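Local coordinates for Tol-Pal system protein TolB (Acinetobacter baumannii, PDB 7MX5) that serves as the periplasmic component of the Tol-Pal system, which is thought to act in outer membrane invagination during cell division and in keeping that membrane intact, at residues 207-212 against 241-246. Numbering follows the deposited sequence.
Sequences EVITSF and YQMDLS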
ATOM      1  N   GLU A 207     -22.599   6.275   3.664  1.00 43.71           N
ATOM      2  CA  GLU A 207     -23.874   5.621   3.401  1.00 42.96           C
ATOM      3  C   GLU A 207     -23.728   4.136   3.699  1.00 46.31           C
ATOM      4  O   GLU A 207     -22.659   3.553   3.504  1.00 46.51           O
ATOM      5  CB  GLU A 207     -24.334   5.835   1.955  1.00 46.89           C
ATOM      6  CG  GLU A 207     -23.381   5.281   0.910  1.00 47.46           C
ATOM      7  CD  GLU A 207     -24.043   5.090  -0.439  1.00 52.46           C
ATOM      8  OE1 GLU A 207     -25.224   4.685  -0.472  1.00 56.47           O
ATOM      9  OE2 GLU A 207     -23.381   5.342  -1.468  1.00 64.76           O
ATOM     10  N   VAL A 208     -24.813   3.533   4.178  1.00 44.54           N
ATOM     11  CA  VAL A 208     -24.809   2.112   4.505  1.00 36.97           C
ATOM     12  C   VAL A 208     -24.959   1.312   3.219  1.00 43.90           C
ATOM     13  O   VAL A 208     -25.967   1.427   2.514  1.00 36.92           O
ATOM     14  CB  VAL A 208     -25.922   1.763   5.501  1.00 46.37           C
ATOM     15  CG1 VAL A 208     -26.118   0.256   5.563  1.00 46.36           C
ATOM     16  CG2 VAL A 208     -25.577   2.298   6.867  1.00 55.23           C
ATOM     17  N   ILE A 209     -23.953   0.497   2.913  1.00 48.96           N
ATOM     18  CA  ILE A 209     -24.037  -0.379   1.752  1.00 41.73           C
ATOM     19  C   ILE A 209     -24.885  -1.604   2.070  1.00 41.58           C
ATOM     20  O   ILE A 209     -25.848  -1.913   1.358  1.00 37.02           O
ATOM     21  CB  ILE A 209     -22.624  -0.767   1.279  1.00 45.36           C
ATOM     22  CG1 ILE A 209     -21.956   0.414   0.569  1.00 34.20           C
ATOM     23  CG2 ILE A 209     -22.692  -1.949   0.356  1.00 49.55           C
ATOM     24  CD1 ILE A 209     -22.722   0.916  -0.634  1.00 35.79           C
ATOM     25  N   THR A 210     -24.555  -2.310   3.149  1.00 44.20           N
ATOM     26  CA  THR A 210     -25.346  -3.446   3.600  1.00 43.66           C
ATOM     27  C   THR A 210     -25.176  -3.605   5.104  1.00 49.97           C
ATOM     28  O   THR A 210     -24.199  -3.131   5.691  1.00 46.53           O
ATOM     29  CB  THR A 210     -24.952  -4.741   2.877  1.00 40.98           C
ATOM     30  OG1 THR A 210     -25.937  -5.750   3.134  1.00 53.71           O
ATOM     31  CG2 THR A 210     -23.593  -5.232   3.351  1.00 41.25           C
ATOM     32  N   SER A 211     -26.145  -4.283   5.721  1.00 60.26           N
ATOM     33  CA  SER A 211     -26.144  -4.484   7.166  1.00 56.45           C
ATOM     34  C   SER A 211     -27.166  -5.536   7.579  1.00 67.52           C
ATOM     35  O   SER A 211     -28.372  -5.334   7.407  1.00 79.22           O
ATOM     36  CB  SER A 211     -26.436  -3.168   7.890  1.00 62.80           C
ATOM     37  OG  SER A 211     -26.203  -3.290   9.283  1.00 72.33           O
ATOM     38  N   PHE A 212     -26.702  -6.654   8.129  1.00 67.76           N
ATOM     39  CA  PHE A 212     -27.599  -7.685   8.637  1.00 76.05           C
ATOM     40  C   PHE A 212     -26.857  -8.501   9.693  1.00 80.30           C
ATOM     41  O   PHE A 212     -25.778  -8.116  10.155  1.00 66.58           O
ATOM     42  CB  PHE A 212     -28.141  -8.559   7.499  1.00 75.20           C
ATOM     43  CG  PHE A 212     -27.101  -8.983   6.505  1.00 71.17           C
ATOM     44  CD1 PHE A 212     -26.340 -10.118   6.720  1.00 68.71           C
ATOM     45  CD2 PHE A 212     -26.893  -8.251   5.347  1.00 65.90           C
ATOM     46  CE1 PHE A 212     -25.387 -10.512   5.805  1.00 69.47           C
ATOM     47  CE2 PHE A 212     -25.941  -8.641   4.427  1.00 56.69           C
ATOM     48  CZ  PHE A 212     -25.187  -9.772   4.656  1.00 61.14           C
ATOM     49  N   TYR A 241     -20.433 -13.097  -1.302  1.00 54.20           N
ATOM     50  CA  TYR A 241     -21.554 -12.492  -2.003  1.00 53.73           C
ATOM     51  C   TYR A 241     -21.043 -11.375  -2.902  1.00 48.21           C
ATOM     52  O   TYR A 241     -20.057 -10.705  -2.584  1.00 52.58           O
ATOM     53  CB  TYR A 241     -22.580 -11.925  -1.016  1.00 63.79           C
ATOM     54  CG  TYR A 241     -23.295 -12.965  -0.186  1.00 65.62           C
ATOM     55  CD1 TYR A 241     -22.735 -13.446   0.990  1.00 58.79           C
ATOM     56  CD2 TYR A 241     -24.519 -13.479  -0.587  1.00 72.72           C
ATOM     57  CE1 TYR A 241     -23.383 -14.401   1.749  1.00 64.73           C
ATOM     58  CE2 TYR A 241     -25.176 -14.428   0.172  1.00 68.59           C
ATOM     59  CZ  TYR A 241     -24.601 -14.891   1.333  1.00 75.11           C
ATOM     60  OH  TYR A 241     -25.254 -15.843   2.082  1.00 80.94           O
ATOM     61  N   GLN A 242     -21.718 -11.178  -4.031  1.00 45.58           N
ATOM     62  CA  GLN A 242     -21.452 -10.046  -4.907  1.00 47.70           C
ATOM     63  C   GLN A 242     -22.647  -9.106  -4.886  1.00 52.88           C
ATOM     64  O   GLN A 242     -23.787  -9.537  -5.094  1.00 59.30           O
ATOM     65  CB  GLN A 242     -21.164 -10.485  -6.343  1.00 54.78           C
ATOM     66  CG  GLN A 242     -20.637  -9.344  -7.207  1.00 48.24           C
ATOM     67  CD  GLN A 242     -20.369  -9.748  -8.641  1.00 51.13           C
ATOM     68  OE1 GLN A 242     -20.710 -10.851  -9.064  1.00 66.30           O
ATOM     69  NE2 GLN A 242     -19.751  -8.850  -9.401  1.00 51.68           N
ATOM     70  N   MET A 243     -22.386  -7.830  -4.637  1.00 48.74           N
ATOM     71  CA  MET A 243     -23.420  -6.809  -4.645  1.00 52.02           C
ATOM     72  C   MET A 243     -23.349  -5.992  -5.924  1.00 49.54           C
ATOM     73  O   MET A 243     -22.265  -5.734  -6.451  1.00 56.39           O
ATOM     74  CB  MET A 243     -23.289  -5.876  -3.443  1.00 51.59           C
ATOM     75  CG  MET A 243     -24.611  -5.280  -3.016  1.00 57.35           C
ATOM     76  SD  MET A 243     -24.437  -3.885  -1.903  1.00 60.83           S
ATOM     77  CE  MET A 243     -25.626  -4.342  -0.648  1.00 56.14           C
ATOM     78  N   ASP A 244     -24.514  -5.592  -6.420  1.00 52.25           N
ATOM     79  CA  ASP A 244     -24.619  -4.629  -7.506  1.00 62.27           C
ATOM     80  C   ASP A 244     -24.951  -3.275  -6.892  1.00 60.27           C
ATOM     81  O   ASP A 244     -25.966  -3.137  -6.200  1.00 64.13           O
ATOM     82  CB  ASP A 244     -25.680  -5.056  -8.518  1.00 62.33           C
ATOM     83  CG  ASP A 244     -25.925  -4.005  -9.581  1.00 67.30           C
ATOM     84  OD1 ASP A 244     -24.957  -3.323  -9.981  1.00 69.67           O
ATOM     85  OD2 ASP A 244     -27.084  -3.868 -10.023  1.00 76.53           O
ATOM     86  N   LEU A 245     -24.092  -2.284  -7.139  1.00 62.31           N
ATOM     87  CA  LEU A 245     -24.188  -1.019  -6.417  1.00 62.51           C
ATOM     88  C   LEU A 245     -25.463  -0.256  -6.752  1.00 63.80           C
ATOM     89  O   LEU A 245     -25.977   0.486  -5.907  1.00 71.26           O
ATOM     90  CB  LEU A 245     -22.964  -0.152  -6.718  1.00 53.90           C
ATOM     91  CG  LEU A 245     -21.599  -0.685  -6.275  1.00 64.75           C
ATOM     92  CD1 LEU A 245     -20.600   0.454  -6.143  1.00 63.77           C
ATOM     93  CD2 LEU A 245     -21.707  -1.459  -4.968  1.00 54.43           C
ATOM     94  N   SER A 246     -25.991  -0.427  -7.965  1.00 65.38           N
ATOM     95  CA  SER A 246     -27.118   0.389  -8.404  1.00 70.31           C
ATOM     96  C   SER A 246     -28.388   0.058  -7.627  1.00 70.76           C
ATOM     97  O   SER A 246     -29.095   0.960  -7.162  1.00 73.98           O
ATOM     98  CB  SER A 246     -27.344   0.202  -9.905  1.00 77.14           C
ATOM     99  OG  SER A 246     -27.790  -1.111 -10.193  1.00 75.60           O
TER
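Met243 reaches across from its strand to Ile209 and Thr210 with nothing but the end of its side chain, a compact example of how one long, flexible residue can join two beta-sheets that share no backbone pairing. The reach begins at the first torsion: CG stands anti to the backbone N (chi1 -152°), and the chain runs out extended before bending at its last torsion (chi3 -132°). The thioether comes in at a slant to both partners. Its sulfur rests on the gamma-methyl branch of Ile209, the one anti to the backbone N, with SD 3.4 Å from CG2. The terminal methyl goes further, meeting the backbone as well as side chains: Met243 CE lies 3.2 Å from Ile209 O and 3.6 Å from Thr210 CB. All three residues are buried, and the contact is van der Waals packing, mostly apolar apart from that carbonyl oxygen. Ile209 and Thr210 form a classic beta bulge opposite Ile196, and both meet the same methionine. The bulged strand 206-211 is one edge of its four-stranded propeller sheet; strand 239-244 lies inside the next sheet, between 227-232 and 249-252. Met228 of strand 227-232 also touches Ile209, Val250 of strand 249-252 touches Met243, and Arg248 in a loop touches both.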